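Local coordinates for PA14 domain-containing protein (Clostridium clariflavum, PDB 6QDI) that probably senses extracellular polysaccharides as the tandem PA14, calcium-binding part of a membrane-anchored RsgI-type anti-sigma factor, at residues Y159-E164 with P170-I175. Numbering follows the deposited sequence.
Sequences YEYFDE and PKEKGI. With CA (calcium ion), chain F.
With CG of Tyr159 between its backbone N and carbonyl carbon (chi1 74°), the phenol ring folds over Gly174 of the partner strand, while Glu172, its CG anti to the backbone N (chi1 -164°) and its chain extended, reaches the hydroxyl. Tyr159 OH donates to Glu172 OE2 (2.6 Å), which accepts through its anti lone pair, with ring and carboxylate planes 59° apart; OE1 is held by Ser189 and Ser191. Gly174 CA sits 3.7 Å from the centroid of the Tyr159 ring, a CH-pi contact made possible by the absence of a side chain. The opposite face lies against a face of the Tyr161 ring, the two nearly parallel and offset, with Tyr159 CD1 over the centre of the latter; the Tyr161 hydroxyl bonds to Asp176 and Arg40.

The backbones pair: Tyr159 N to Gly174 O is 2.8 Å, and Tyr161 N to Glu172 O is 2.9 Å and nearly straight. Lys171 N binds Tyr161 O, so Lys171 and Glu172 both face Tyr161 in a classic beta bulge. On the other face Phe162 CE1 packs against Pro170 CB at 3.8 Å.

Asp163 O binds calcium at 2.3 Å with Asp195 OD2 and the backbone O of Lys197, while Asp163 OD1 accepts from a calcium-bound water and Asn193 N. In the beta-sandwich of the second PA14 domain this is a bulged antiparallel hairpin whose first strand leads at Asp163 into a calcium site.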
loop_
_atom_site.group_PDB
_atom_site.type_symbol
_atom_site.label_atom_id
_atom_site.label_comp_id
_atom_site.label_asym_id
_atom_site.label_seq_id
_atom_site.Cartn_x
_atom_site.Cartn_y
_atom_site.Cartn_z
ATOM N N TYR A 159 3.293 -15.856 -9.737
ATOM C CA TYR A 159 3.700 -16.067 -8.354
ATOM C C TYR A 159 3.390 -17.451 -7.859
ATOM O O TYR A 159 2.440 -18.103 -8.311
ATOM C CB TYR A 159 3.006 -15.080 -7.416
ATOM C CG TYR A 159 1.530 -15.251 -7.078
ATOM C CD1 TYR A 159 1.092 -16.214 -6.178
ATOM C CD2 TYR A 159 0.585 -14.408 -7.638
ATOM C CE1 TYR A 159 -0.241 -16.292 -5.830
ATOM C CE2 TYR A 159 -0.749 -14.471 -7.285
ATOM C CZ TYR A 159 -1.178 -15.441 -6.392
ATOM O OH TYR A 159 -2.489 -15.462 -6.035
ATOM N N GLU A 160 4.206 -17.870 -6.889
ATOM C CA GLU A 160 3.974 -19.090 -6.111
ATOM C C GLU A 160 4.209 -18.668 -4.658
ATOM O O GLU A 160 5.290 -18.160 -4.322
ATOM C CB GLU A 160 4.953 -20.200 -6.516
ATOM C CG GLU A 160 4.786 -20.663 -7.938
ATOM C CD GLU A 160 6.017 -21.414 -8.417
ATOM O OE1 GLU A 160 6.955 -20.780 -8.921
ATOM O OE2 GLU A 160 6.068 -22.638 -8.183
ATOM N N TYR A 161 3.182 -18.859 -3.802
ATOM C CA TYR A 161 3.268 -18.526 -2.371
ATOM C C TYR A 161 3.438 -19.809 -1.565
ATOM O O TYR A 161 2.689 -20.759 -1.765
ATOM C CB TYR A 161 2.029 -17.787 -1.907
ATOM C CG TYR A 161 1.730 -16.436 -2.548
ATOM C CD1 TYR A 161 2.703 -15.676 -3.179
ATOM C CD2 TYR A 161 0.466 -15.889 -2.485
ATOM C CE1 TYR A 161 2.434 -14.438 -3.746
ATOM C CE2 TYR A 161 0.172 -14.664 -3.040
ATOM C CZ TYR A 161 1.147 -13.921 -3.687
ATOM O OH TYR A 161 0.809 -12.719 -4.218
ATOM N N PHE A 162 4.431 -19.776 -0.676
ATOM C CA PHE A 162 4.849 -20.923 0.137
ATOM C C PHE A 162 4.648 -20.657 1.612
ATOM O O PHE A 162 4.928 -19.552 2.116
ATOM C CB PHE A 162 6.333 -21.178 -0.112
ATOM C CG PHE A 162 6.633 -21.585 -1.548
ATOM C CD1 PHE A 162 6.509 -22.914 -1.950
ATOM C CD2 PHE A 162 7.061 -20.650 -2.469
ATOM C CE1 PHE A 162 6.800 -23.299 -3.257
ATOM C CE2 PHE A 162 7.370 -21.031 -3.770
ATOM C CZ PHE A 162 7.231 -22.349 -4.161
ATOM N N ASP A 163 4.157 -21.683 2.317
ATOM C CA ASP A 163 3.871 -21.554 3.742
ATOM C C ASP A 163 5.095 -21.653 4.621
ATOM O O ASP A 163 5.058 -21.257 5.788
ATOM C CB ASP A 163 2.849 -22.621 4.168
ATOM C CG ASP A 163 1.609 -22.097 4.867
ATOM O OD1 ASP A 163 1.454 -20.883 5.033
ATOM O OD2 ASP A 163 0.751 -22.951 5.217
ATOM N N GLU A 164 6.184 -22.203 4.110
ATOM C CA GLU A 164 7.467 -22.181 4.810
ATOM C C GLU A 164 8.327 -21.075 4.221
ATOM O O GLU A 164 8.100 -20.644 3.084
ATOM C CB GLU A 164 8.189 -23.530 4.662
ATOM C CG GLU A 164 7.456 -24.666 5.335
ATOM C CD GLU A 164 7.657 -24.694 6.833
ATOM O OE1 GLU A 164 8.731 -24.321 7.366
ATOM O OE2 GLU A 164 6.712 -25.153 7.502
ATOM N N PRO A 170 3.906 -25.226 -0.888
ATOM C CA PRO A 170 3.170 -24.273 -1.716
ATOM C C PRO A 170 1.670 -24.285 -1.381
ATOM O O PRO A 170 1.072 -25.337 -1.188
ATOM C CB PRO A 170 3.365 -24.814 -3.143
ATOM C CG PRO A 170 3.639 -26.286 -2.945
ATOM C CD PRO A 170 4.463 -26.331 -1.703
ATOM N N LYS A 171 1.065 -23.105 -1.391
ATOM C CA LYS A 171 -0.390 -22.962 -1.104
ATOM C C LYS A 171 -1.166 -22.213 -2.179
ATOM O O LYS A 171 -2.375 -22.334 -2.224
ATOM C CB LYS A 171 -0.625 -22.291 0.241
ATOM C CG LYS A 171 -0.108 -23.049 1.461
ATOM C CD LYS A 171 -0.831 -24.394 1.685
ATOM C CE LYS A 171 -0.226 -25.162 2.827
ATOM N NZ LYS A 171 -1.012 -26.369 3.139
ATOM N N GLU A 172 -0.511 -21.455 -3.056
ATOM C CA GLU A 172 -1.262 -20.667 -4.011
ATOM C C GLU A 172 -0.345 -20.276 -5.162
ATOM O O GLU A 172 0.875 -20.092 -4.948
ATOM C CB GLU A 172 -1.789 -19.411 -3.334
ATOM C CG GLU A 172 -2.897 -18.674 -4.074
ATOM C CD GLU A 172 -3.411 -17.498 -3.280
ATOM O OE1 GLU A 172 -3.999 -17.753 -2.240
ATOM O OE2 GLU A 172 -3.154 -16.325 -3.643
ATOM N N LYS A 173 -0.940 -20.071 -6.335
ATOM C CA LYS A 173 -0.235 -19.535 -7.478
ATOM C C LYS A 173 -1.150 -18.601 -8.209
ATOM O O LYS A 173 -2.374 -18.663 -8.044
ATOM C CB LYS A 173 0.284 -20.639 -8.394
ATOM C CG LYS A 173 -0.748 -21.563 -8.988
ATOM C CD LYS A 173 -0.104 -22.741 -9.717
ATOM C CE LYS A 173 -1.159 -23.573 -10.435
ATOM N NZ LYS A 173 -2.075 -24.256 -9.485
ATOM N N GLY A 174 -0.573 -17.758 -9.054
ATOM C CA GLY A 174 -1.357 -16.763 -9.760
ATOM C C GLY A 174 -0.470 -15.766 -10.447
ATOM O O GLY A 174 0.693 -16.059 -10.729
ATOM N N ILE A 175 -1.012 -14.582 -10.728
ATOM C CA ILE A 175 -0.292 -13.464 -11.325
ATOM C C ILE A 175 -0.367 -12.256 -10.388
ATOM O O ILE A 175 -1.450 -11.900 -9.915
ATOM C CB ILE A 175 -0.835 -13.128 -12.729
ATOM C CG1 ILE A 175 -0.522 -14.284 -13.682
ATOM C CG2 ILE A 175 -0.197 -11.806 -13.222
ATOM C CD1 ILE A 175 -1.172 -14.180 -15.032
HETATM CA CA CA F . 4.724 -20.201 7.838
HETATM O O HOH W 1 2.970 -19.202 6.619
HETATM O O HOH W 2 3.399 -22.198 8.064
HETATM O O HOH W 3 6.543 -21.375 8.752
#